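PDB 4IGV: kirola, which is a kiwifruit allergen of the ripening-related (MLP) branch of the Bet v 1 family and probably binds small hydrophobic ligands. Local coordinates for residues I72-D77 against T84-E89; T80-F85 against I100-V105. All blocks are in the same frame, centred on the assembly; numbering follows the deposited sequence.

Both contacts lie in the seven-stranded antiparallel sheet of the Bet v 1 fold, in overlapping order: 72-77, then 80-89 shared between them, then 100-105. Contact 1 joins the two strands of the hairpin 65-77 and 82-88, contact 2 those of 82-88 and 96-107; their centres are about 9 Å apart. T84 N and O bond to strand 65-77 and F85 N and O to 96-107, while both side chains serve both contacts. The contacts also meet through packing of I100 on E74 and K86 and a probable hydrogen bond from D77 N to S82 O. One face carries the buried V73, V83, F85 and V103, V103 touching F24 of helix 17-25, consistent with the cavity-lining face of Bet v 1 relatives.

Contact 1: residues I72-D77 against T84-E89; sequences IVEAID and TFKIVE
T84 faces two residues at once, E74 and A75, and this classic beta bulge places both against it. T84 O accepts from E74 N, while T84 N gives a fairly straight bond to A75 O (2.9 Å, 167° at the hydrogen). The methyl CB of A75 lies beside T84 OG1 at 3.8 Å. E74, with CG anti to its backbone N (chi1 160°) and its chain extended, slants across T84, and its carboxylate passes T84 CG2 to reach the flank of K86. There E74 OE1 rests on K86 CB at 3.4 Å. K86 and I72 run side by side in the same direction; in the conformer of I72 given here, one of two, I72 CG2 lies against K86 CB at 3.6 Å and also meets V88 CG1. On the other face V73 and F85 likewise lie alongside, V73 CG2 coming obliquely to the ring at F85 CE1, 4.0 Å away. The extended lysine carries its ammonium past the glutamate: E74 OE1 and K86 NZ remain 5.0 Å apart. The carboxylate thus lies on the methylenes of K86, the opposite charges probably attract only weakly at that range, and four backbone hydrogen bonds carry the directional part of the contact.

Contact 2: residues T80-F85 against I100-V105; sequences TKSVTF and IIIVQV
V83 and V103 form a hydrogen-bonded pair in the antiparallel hairpin of strands 82-88 and 96-107, part of the curved sheet of the Bet v 1 fold, each backbone N bonding to the other's O. Both side chains were modelled in two conformers. In the pair given here they lie alongside each other, V83 CG1 at 4.1 Å from V103 CB, and V103 CG2, anti to its carbonyl carbon (chi1 -169°), comes to the edge of the F85 ring, 4.0 Å from CE2. F24 of helix 17-25 and W116 of the next strand also touch V103, continuing this apolar side.

The other face carries S82, T84, I102 and Q104. I102 lies side by side with T84, its CG1 against T84 OG1, while its CG2 turns to S82 OG at 3.4 Å. The side chain of T84 also crosses that of I100, but their CG2 methyls are modelled 3.2 Å apart, a closeness that is doubtful.

At the turn end, K81 and S82 both face D77 in a G1 beta bulge. K81 CB lies near V105 O, but the chain leads away and bends at its last torsion, where NZ hydrogen-bonds T107 OG1; a water donates to V105 O and makes a weak bond with K81 NZ. Q104 starts with CG anti to its backbone N and then bends sharply (chi2 -94°), which folds its amide back toward T80. NE2 also hydrogen-bonds D106 OD1. Q104 NE2 reaches T80 O at 2.9 Å, nearly straight at 170° and within the plane of both the amide and the carbonyl.

Contact 1: residues I72-D77 against T84-E89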
ATOM      1  N   ILE A  72       5.936   3.580  -8.619  0.50 13.50           N
ATOM      2  CA  ILE A  72       5.296   3.329  -9.904  0.50 13.25           C
ATOM      3  C   ILE A  72       4.256   2.236  -9.731  0.50 12.15           C
ATOM      4  O   ILE A  72       4.444   1.288  -8.977  0.50 12.32           O
ATOM      5  CB  ILE A  72       6.322   2.984 -11.062  0.50 15.38           C
ATOM      6  CG1 ILE A  72       5.616   2.770 -12.407  0.50 15.63           C
ATOM      7  CG2 ILE A  72       7.184   1.781 -10.729  0.50 14.82           C
ATOM      8  CD1 ILE A  72       6.566   2.877 -13.620  0.50 19.84           C
ATOM      9  N   VAL A  73       3.129   2.382 -10.416  1.00 13.32           N
ATOM     10  CA  VAL A  73       2.141   1.300 -10.461  1.00 12.91           C
ATOM     11  C   VAL A  73       2.641   0.337 -11.534  1.00 13.25           C
ATOM     12  O   VAL A  73       2.598   0.634 -12.739  1.00 15.54           O
ATOM     13  CB  VAL A  73       0.772   1.798 -10.770  1.00 13.36           C
ATOM     14  CG1 VAL A  73      -0.184   0.573 -10.929  1.00 15.13           C
ATOM     15  CG2 VAL A  73       0.244   2.712  -9.642  1.00 16.02           C
ATOM     16  N   GLU A  74       3.190  -0.795 -11.124  1.00 12.66           N
ATOM     17  CA  GLU A  74       3.824  -1.764 -12.015  1.00 15.16           C
ATOM     18  C   GLU A  74       2.799  -2.676 -12.661  1.00 12.57           C
ATOM     19  O   GLU A  74       3.101  -3.233 -13.715  1.00 13.73           O
ATOM     20  CB  GLU A  74       4.827  -2.587 -11.168  1.00 19.31           C
ATOM     21  CG  GLU A  74       5.343  -3.890 -11.537  1.00 27.03           C
ATOM     22  CD  GLU A  74       6.507  -4.275 -10.570  1.00 29.88           C
ATOM     23  OE1 GLU A  74       7.428  -3.455 -10.363  1.00 35.45           O
ATOM     24  OE2 GLU A  74       6.538  -5.416 -10.153  1.00 30.23           O
ATOM     25  N   ALA A  75       1.697  -2.956 -11.993  1.00 12.32           N
ATOM     26  CA  ALA A  75       0.713  -3.917 -12.472  1.00 11.36           C
ATOM     27  C   ALA A  75      -0.635  -3.642 -11.909  1.00 11.43           C
ATOM     28  O   ALA A  75      -0.762  -3.186 -10.765  1.00 11.29           O
ATOM     29  CB  ALA A  75       1.172  -5.355 -12.097  1.00 12.39           C
ATOM     30  N   ILE A  76      -1.633  -3.970 -12.693  1.00 11.21           N
ATOM     31  CA  ILE A  76      -3.041  -3.950 -12.314  1.00 11.28           C
ATOM     32  C   ILE A  76      -3.714  -5.176 -12.840  1.00 11.63           C
ATOM     33  O   ILE A  76      -3.475  -5.516 -14.011  1.00 12.43           O
ATOM     34  CB  ILE A  76      -3.772  -2.715 -12.835  1.00 12.47           C
ATOM     35  CG1 ILE A  76      -3.237  -1.491 -12.133  1.00 13.53           C
ATOM     36  CG2 ILE A  76      -5.317  -2.823 -12.697  1.00 16.49           C
ATOM     37  CD1 ILE A  76      -3.832  -0.190 -12.572  1.00 16.86           C
ATOM     38  N   ASP A  77      -4.480  -5.878 -12.021  1.00 11.92           N
ATOM     39  CA  ASP A  77      -5.339  -6.960 -12.480  1.00 13.04           C
ATOM     40  C   ASP A  77      -6.740  -6.652 -12.020  1.00 12.72           C
ATOM     41  O   ASP A  77      -7.038  -6.708 -10.826  1.00 12.91           O
ATOM     42  CB  ASP A  77      -4.837  -8.295 -11.984  1.00 12.65           C
ATOM     43  CG  ASP A  77      -5.642  -9.433 -12.539  1.00 15.72           C
ATOM     44  OD1 ASP A  77      -6.845  -9.297 -12.802  1.00 16.35           O
ATOM     45  OD2 ASP A  77      -5.054 -10.526 -12.733  1.00 19.28           O
ATOM     46  N   THR A  84      -0.160  -3.448  -7.977  1.00 10.71           N
ATOM     47  CA  THR A  84       1.215  -3.610  -7.554  1.00 12.09           C
ATOM     48  C   THR A  84       1.971  -2.283  -7.667  1.00 11.92           C
ATOM     49  O   THR A  84       2.027  -1.673  -8.736  1.00 12.79           O
ATOM     50  CB  THR A  84       1.957  -4.653  -8.387  1.00 12.56           C
ATOM     51  OG1 THR A  84       1.260  -5.907  -8.299  1.00 14.75           O
ATOM     52  CG2 THR A  84       3.399  -4.833  -7.939  1.00 15.02           C
ATOM     53  N   PHE A  85       2.533  -1.866  -6.535  1.00 12.35           N
ATOM     54  CA  PHE A  85       3.317  -0.635  -6.407  1.00 12.42           C
ATOM     55  C   PHE A  85       4.792  -0.980  -6.239  1.00 12.84           C
ATOM     56  O   PHE A  85       5.162  -1.837  -5.429  1.00 14.19           O
ATOM     57  CB  PHE A  85       2.885   0.103  -5.173  1.00 12.44           C
ATOM     58  CG  PHE A  85       1.445   0.538  -5.171  1.00 12.51           C
ATOM     59  CD1 PHE A  85       1.055   1.734  -5.745  1.00 13.72           C
ATOM     60  CD2 PHE A  85       0.492  -0.252  -4.594  1.00 15.22           C
ATOM     61  CE1 PHE A  85      -0.323   2.120  -5.745  1.00 15.51           C
ATOM     62  CE2 PHE A  85      -0.876   0.119  -4.576  1.00 16.01           C
ATOM     63  CZ  PHE A  85      -1.270   1.301  -5.160  1.00 15.40           C
ATOM     64  N   LYS A  86       5.644  -0.406  -7.083  1.00 13.16           N
ATOM     65  CA  LYS A  86       7.095  -0.540  -6.960  1.00 13.49           C
ATOM     66  C   LYS A  86       7.649   0.746  -6.341  1.00 14.19           C
ATOM     67  O   LYS A  86       7.461   1.798  -6.917  1.00 14.85           O
ATOM     68  CB  LYS A  86       7.767  -0.806  -8.315  1.00 15.11           C
ATOM     69  CG  LYS A  86       9.280  -0.768  -8.254  1.00 18.52           C
ATOM     70  CD  LYS A  86       9.863  -1.020  -9.648  1.00 25.89           C
ATOM     71  CE  LYS A  86      11.320  -0.789  -9.668  1.00 32.29           C
ATOM     72  NZ  LYS A  86      11.721  -0.952 -11.095  1.00 35.97           N
ATOM     73  N   ILE A  87       8.358   0.654  -5.235  1.00 14.63           N
ATOM     74  CA  ILE A  87       8.980   1.818  -4.620  1.00 15.87           C
ATOM     75  C   ILE A  87      10.265   2.121  -5.338  1.00 17.41           C
ATOM     76  O   ILE A  87      11.117   1.239  -5.484  1.00 20.31           O
ATOM     77  CB  ILE A  87       9.227   1.631  -3.091  1.00 17.17           C
ATOM     78  CG1 ILE A  87       7.934   1.208  -2.384  1.00 19.01           C
ATOM     79  CG2 ILE A  87       9.875   2.944  -2.511  1.00 20.77           C
ATOM     80  CD1 ILE A  87       8.086   0.830  -0.901  1.00 24.17           C
ATOM     81  N   VAL A  88      10.413   3.338  -5.843  1.00 17.09           N
ATOM     82  CA  VAL A  88      11.599   3.678  -6.650  1.00 18.58           C
ATOM     83  C   VAL A  88      12.488   4.665  -5.973  1.00 18.79           C
ATOM     84  O   VAL A  88      13.713   4.656  -6.208  1.00 21.68           O
ATOM     85  CB  VAL A  88      11.252   4.116  -8.058  1.00 20.17           C
ATOM     86  CG1 VAL A  88      10.544   2.916  -8.795  1.00 21.14           C
ATOM     87  CG2 VAL A  88      10.450   5.359  -8.147  1.00 20.46           C
ATOM     88  N   GLU A  89      11.937   5.503  -5.113  1.00 17.76           N
ATOM     89  CA  GLU A  89      12.726   6.424  -4.301  1.00 19.32           C
ATOM     90  C   GLU A  89      12.104   6.590  -2.941  1.00 18.87           C
ATOM     91  O   GLU A  89      10.901   6.405  -2.791  1.00 18.12           O
ATOM     92  CB  GLU A  89      12.791   7.821  -4.948  1.00 21.47           C
ATOM     93  CG  GLU A  89      13.396   7.905  -6.296  1.00 27.48           C
ATOM     94  CD  GLU A  89      13.527   9.351  -6.816  1.00 33.11           C
ATOM     95  OE1 GLU A  89      12.839  10.268  -6.290  1.00 37.68           O
ATOM     96  OE2 GLU A  89      14.330   9.569  -7.755  1.00 43.21           O
TER

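Contact 2: residues T80-F85 against I100-V105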
ATOM      1  N   THR A  80      -8.887  -9.784 -10.469  1.00 16.00           N
ATOM      2  CA  THR A  80      -8.578 -10.193  -9.142  1.00 16.65           C
ATOM      3  C   THR A  80      -8.478  -9.025  -8.155  1.00 15.88           C
ATOM      4  O   THR A  80      -8.129  -9.187  -6.979  1.00 17.81           O
ATOM      5  CB  THR A  80      -7.220 -10.906  -9.128  1.00 17.40           C
ATOM      6  OG1 THR A  80      -6.168 -10.033  -9.530  1.00 17.15           O
ATOM      7  CG2 THR A  80      -7.242 -12.177 -10.016  1.00 20.31           C
ATOM      8  N   LYS A  81      -8.802  -7.808  -8.612  1.00 13.66           N
ATOM      9  CA  LYS A  81      -8.745  -6.613  -7.809  1.00 12.78           C
ATOM     10  C   LYS A  81      -7.360  -6.437  -7.154  1.00 12.85           C
ATOM     11  O   LYS A  81      -7.245  -6.325  -5.930  1.00 13.43           O
ATOM     12  CB  LYS A  81      -9.893  -6.549  -6.810  1.00 15.19           C
ATOM     13  CG  LYS A  81     -11.250  -6.614  -7.404  1.00 19.67           C
ATOM     14  CD  LYS A  81     -12.304  -6.485  -6.302  1.00 24.32           C
ATOM     15  CE  LYS A  81     -13.737  -6.648  -6.841  1.00 31.44           C
ATOM     16  NZ  LYS A  81     -13.967  -7.951  -7.527  1.00 34.57           N
ATOM     17  N   SER A  82      -6.328  -6.478  -7.983  1.00 11.95           N
ATOM     18  CA  SER A  82      -4.964  -6.339  -7.524  1.00 11.28           C
ATOM     19  C   SER A  82      -4.273  -5.137  -8.131  1.00 11.06           C
ATOM     20  O   SER A  82      -4.510  -4.794  -9.301  1.00 11.11           O
ATOM     21  CB  SER A  82      -4.194  -7.624  -7.868  1.00 13.45           C
ATOM     22  OG  SER A  82      -2.890  -7.600  -7.339  1.00 16.01           O
ATOM     23  N   VAL A  83      -3.413  -4.523  -7.339  0.70 11.46           N
ATOM     24  CA  VAL A  83      -2.564  -3.421  -7.811  0.70 10.39           C
ATOM     25  C   VAL A  83      -1.207  -3.594  -7.165  0.70 11.45           C
ATOM     26  O   VAL A  83      -1.101  -3.957  -5.984  0.70 11.40           O
ATOM     27  CB  VAL A  83      -3.215  -2.057  -7.610  0.70 11.10           C
ATOM     28  CG1 VAL A  83      -3.608  -1.843  -6.158  0.70 12.25           C
ATOM     29  CG2 VAL A  83      -2.268  -0.908  -8.149  0.70 12.63           C
ATOM     30  N   THR A  84      -0.160  -3.448  -7.977  1.00 10.71           N
ATOM     31  CA  THR A  84       1.215  -3.610  -7.554  1.00 12.09           C
ATOM     32  C   THR A  84       1.971  -2.283  -7.667  1.00 11.92           C
ATOM     33  O   THR A  84       2.027  -1.673  -8.736  1.00 12.79           O
ATOM     34  CB  THR A  84       1.957  -4.653  -8.387  1.00 12.56           C
ATOM     35  OG1 THR A  84       1.260  -5.907  -8.299  1.00 14.75           O
ATOM     36  CG2 THR A  84       3.399  -4.833  -7.939  1.00 15.02           C
ATOM     37  N   PHE A  85       2.533  -1.866  -6.535  1.00 12.35           N
ATOM     38  CA  PHE A  85       3.317  -0.635  -6.407  1.00 12.42           C
ATOM     39  C   PHE A  85       4.792  -0.980  -6.239  1.00 12.84           C
ATOM     40  O   PHE A  85       5.162  -1.837  -5.429  1.00 14.19           O
ATOM     41  CB  PHE A  85       2.885   0.103  -5.173  1.00 12.44           C
ATOM     42  CG  PHE A  85       1.445   0.538  -5.171  1.00 12.51           C
ATOM     43  CD1 PHE A  85       1.055   1.734  -5.745  1.00 13.72           C
ATOM     44  CD2 PHE A  85       0.492  -0.252  -4.594  1.00 15.22           C
ATOM     45  CE1 PHE A  85      -0.323   2.120  -5.745  1.00 15.51           C
ATOM     46  CE2 PHE A  85      -0.876   0.119  -4.576  1.00 16.01           C
ATOM     47  CZ  PHE A  85      -1.270   1.301  -5.160  1.00 15.40           C
ATOM     48  N   ILE A 100       8.458  -4.044  -3.455  1.00 16.34           N
ATOM     49  CA  ILE A 100       7.191  -4.091  -4.171  1.00 16.49           C
ATOM     50  C   ILE A 100       6.087  -4.394  -3.161  1.00 14.74           C
ATOM     51  O   ILE A 100       6.261  -5.193  -2.258  1.00 14.59           O
ATOM     52  CB  ILE A 100       7.184  -5.232  -5.211  1.00 18.57           C
ATOM     53  CG1 ILE A 100       8.356  -5.064  -6.198  1.00 24.90           C
ATOM     54  CG2 ILE A 100       5.890  -5.251  -5.903  1.00 24.72           C
ATOM     55  CD1 ILE A 100       8.385  -3.897  -6.781  1.00 25.84           C
ATOM     56  N   ILE A 101       4.967  -3.695  -3.292  1.00 14.15           N
ATOM     57  CA  ILE A 101       3.808  -3.903  -2.445  1.00 13.33           C
ATOM     58  C   ILE A 101       2.626  -4.228  -3.338  1.00 13.10           C
ATOM     59  O   ILE A 101       2.296  -3.497  -4.247  1.00 13.70           O
ATOM     60  CB  ILE A 101       3.461  -2.640  -1.632  1.00 14.04           C
ATOM     61  CG1 ILE A 101       4.627  -2.323  -0.679  1.00 15.53           C
ATOM     62  CG2 ILE A 101       2.133  -2.826  -0.817  1.00 14.41           C
ATOM     63  CD1 ILE A 101       4.423  -1.025   0.134  1.00 17.95           C
ATOM     64  N   ILE A 102       2.013  -5.363  -3.090  1.00 12.56           N
ATOM     65  CA  ILE A 102       0.816  -5.810  -3.818  1.00 13.26           C
ATOM     66  C   ILE A 102      -0.358  -5.751  -2.892  1.00 13.53           C
ATOM     67  O   ILE A 102      -0.306  -6.283  -1.762  1.00 14.11           O
ATOM     68  CB  ILE A 102       0.970  -7.244  -4.343  1.00 13.63           C
ATOM     69  CG1 ILE A 102       2.261  -7.447  -5.100  1.00 16.73           C
ATOM     70  CG2 ILE A 102      -0.224  -7.595  -5.219  1.00 15.56           C
ATOM     71  CD1 ILE A 102       2.519  -8.956  -5.401  1.00 19.38           C
ATOM     72  N   VAL A 103      -1.410  -5.080  -3.324  0.50 12.30           N
ATOM     73  CA  VAL A 103      -2.689  -5.023  -2.591  0.50 12.25           C
ATOM     74  C   VAL A 103      -3.695  -5.797  -3.442  0.50 12.20           C
ATOM     75  O   VAL A 103      -3.863  -5.524  -4.606  0.50 12.33           O
ATOM     76  CB  VAL A 103      -3.227  -3.575  -2.414  0.50 12.73           C
ATOM     77  CG1 VAL A 103      -4.399  -3.602  -1.406  0.50 11.73           C
ATOM     78  CG2 VAL A 103      -2.154  -2.615  -1.962  0.50 15.64           C
ATOM     79  N   GLN A 104      -4.341  -6.791  -2.857  1.00 12.34           N
ATOM     80  CA  GLN A 104      -5.310  -7.593  -3.589  1.00 12.86           C
ATOM     81  C   GLN A 104      -6.563  -7.799  -2.757  1.00 14.09           C
ATOM     82  O   GLN A 104      -6.472  -8.219  -1.605  1.00 14.96           O
ATOM     83  CB  GLN A 104      -4.676  -8.962  -3.945  1.00 15.31           C
ATOM     84  CG  GLN A 104      -5.512  -9.751  -4.868  1.00 17.12           C
ATOM     85  CD  GLN A 104      -6.437 -10.709  -4.175  1.00 22.25           C
ATOM     86  OE1 GLN A 104      -6.044 -11.375  -3.192  1.00 24.68           O
ATOM     87  NE2 GLN A 104      -7.670 -10.819  -4.675  1.00 20.39           N
ATOM     88  N   VAL A 105      -7.704  -7.509  -3.329  1.00 13.21           N
ATOM     89  CA  VAL A 105      -8.988  -7.478  -2.617  1.00 13.35           C
ATOM     90  C   VAL A 105      -9.864  -8.627  -3.101  1.00 15.57           C
ATOM     91  O   VAL A 105     -10.098  -8.783  -4.290  1.00 17.02           O
ATOM     92  CB  VAL A 105      -9.722  -6.126  -2.839  1.00 14.04           C
ATOM     93  CG1 VAL A 105     -11.009  -6.105  -1.945  1.00 16.55           C
ATOM     94  CG2 VAL A 105      -8.774  -4.964  -2.501  1.00 14.66           C
TER
HETATM   95  O   HOH W   1     -11.912  -9.955  -5.916  1.00 28.93           O